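Hypothetical protein BP2299 (PDB 2FQP) is of unknown function but adopts the double-stranded beta-helix fold of the cupins and binds a zinc ion. Local coordinates at the zinc ion site. Residues are numbered along the deposited sequence; one frame, centred on the assembly and turned at random.

The zinc ion site. Residues 32, 34, 36, 40, 77, 79, 91. With ZN (zinc ion), chain B.
At least six bonds grip the zinc ion, three from imidazole nitrogens and three from waters, in a near-octahedral shell. NE2 of His34 and NE2 of His36 each lie 2.0 Å from ZN, while NE2 of His77 stands further back from ZN at 2.3 Å. The histidines share one triangular face of the octahedron: water 3 lies across from His34, water 2 from His36 and water 1 from His77. All three rings meet the metal through the epsilon nitrogen, but their mounting differs. In His34 and His77, CG occupies the crowded position between backbone N and carbonyl carbon (chi1 60° and 62°), whereas in His36 it is anti to the carbonyl carbon. His34 is fixed in rotation from behind: its ND1 donates to Gly32 O at 2.9 Å, nearly straight (167° at H) and in the ring plane. Tyr40 CE1 lies 3.3 Å above the plane of the His36 ring, over its centre, and CG2 of Val79 caps one face of His77. Glu91, extended beyond CG, holds the water side in the second shell. Its carboxylate OE1 is 2.8 Å from water 1 and OE2 is 2.7 Å from water 3; OE2 remains 4.1 Å from ZN. This carboxylate could polarise both waters and ease their deprotonation. Within the double-stranded beta-helix, His34 and His36 form the HXH of the first cupin motif, His77 on strand 76-80 supplies the second, and Glu91 reaches in from strand 87-94.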
loop_
_atom_site.group_PDB
_atom_site.type_symbol
_atom_site.label_atom_id
_atom_site.label_comp_id
_atom_site.label_asym_id
_atom_site.label_seq_id
_atom_site.Cartn_x
_atom_site.Cartn_y
_atom_site.Cartn_z
ATOM N N GLY A 32 -4.042 -1.290 20.379
ATOM C CA GLY A 32 -4.035 -0.411 21.553
ATOM C C GLY A 32 -4.327 0.995 21.077
ATOM O O GLY A 32 -4.184 1.307 19.881
ATOM N N HIS A 34 -3.842 4.768 20.222
ATOM C CA HIS A 34 -2.733 5.559 19.719
ATOM C C HIS A 34 -3.261 6.826 19.025
ATOM O O HIS A 34 -4.444 6.912 18.655
ATOM C CB HIS A 34 -1.865 4.720 18.767
ATOM C CG HIS A 34 -2.595 4.191 17.576
ATOM N ND1 HIS A 34 -3.443 3.108 17.671
ATOM C CD2 HIS A 34 -2.615 4.579 16.274
ATOM C CE1 HIS A 34 -3.938 2.837 16.469
ATOM N NE2 HIS A 34 -3.441 3.701 15.604
ATOM N N HIS A 36 -2.404 9.344 15.720
ATOM C CA HIS A 36 -1.621 9.483 14.496
ATOM C C HIS A 36 -1.030 10.858 14.422
ATOM O O HIS A 36 -1.767 11.830 14.351
ATOM C CB HIS A 36 -2.485 9.236 13.289
ATOM C CG HIS A 36 -2.721 7.795 13.071
ATOM N ND1 HIS A 36 -1.839 7.006 12.365
ATOM C CD2 HIS A 36 -3.674 6.967 13.562
ATOM C CE1 HIS A 36 -2.261 5.754 12.409
ATOM N NE2 HIS A 36 -3.377 5.708 13.124
ATOM N N TYR A 40 -1.694 9.840 6.827
ATOM C CA TYR A 40 -1.290 8.477 6.465
ATOM C C TYR A 40 -2.179 7.845 5.422
ATOM O O TYR A 40 -3.297 8.305 5.195
ATOM C CB TYR A 40 -1.145 7.590 7.715
ATOM C CG TYR A 40 -2.431 7.291 8.472
ATOM C CD1 TYR A 40 -2.997 8.231 9.327
ATOM C CD2 TYR A 40 -3.047 6.052 8.362
ATOM C CE1 TYR A 40 -4.156 7.933 10.059
ATOM C CE2 TYR A 40 -4.215 5.754 9.084
ATOM C CZ TYR A 40 -4.755 6.707 9.942
ATOM O OH TYR A 40 -5.942 6.451 10.670
ATOM N N HIS A 77 -7.507 6.474 18.036
ATOM C CA HIS A 77 -8.333 5.281 18.058
ATOM C C HIS A 77 -7.597 4.016 18.492
ATOM O O HIS A 77 -6.389 4.018 18.661
ATOM C CB HIS A 77 -8.937 5.037 16.664
ATOM C CG HIS A 77 -7.927 4.788 15.584
ATOM N ND1 HIS A 77 -8.298 4.688 14.258
ATOM C CD2 HIS A 77 -6.585 4.631 15.611
ATOM C CE1 HIS A 77 -7.234 4.448 13.519
ATOM N NE2 HIS A 77 -6.175 4.420 14.305
ATOM N N VAL A 79 -7.722 -0.026 17.069
ATOM C CA VAL A 79 -8.187 -0.763 15.925
ATOM C C VAL A 79 -8.115 -2.241 16.240
ATOM O O VAL A 79 -7.094 -2.697 16.666
ATOM C CB VAL A 79 -7.266 -0.523 14.706
ATOM C CG1 VAL A 79 -7.699 -1.348 13.511
ATOM C CG2 VAL A 79 -7.282 0.936 14.327
ATOM N N GLU A 91 0.683 0.606 6.245
ATOM C CA GLU A 91 0.419 1.975 6.611
ATOM C C GLU A 91 1.600 2.865 6.199
ATOM O O GLU A 91 2.739 2.591 6.544
ATOM C CB GLU A 91 0.159 2.079 8.125
ATOM C CG GLU A 91 -0.508 3.378 8.557
ATOM C CD GLU A 91 -1.144 3.239 9.975
ATOM O OE1 GLU A 91 -0.423 3.435 10.954
ATOM O OE2 GLU A 91 -2.327 2.865 10.072
HETATM ZN ZN ZN B . -4.045 3.861 13.682
HETATM O O HOH W 1 -2.076 2.641 13.089
HETATM O O HOH W 2 -4.214 1.602 13.726
HETATM O O HOH W 3 -4.342 3.216 11.775
#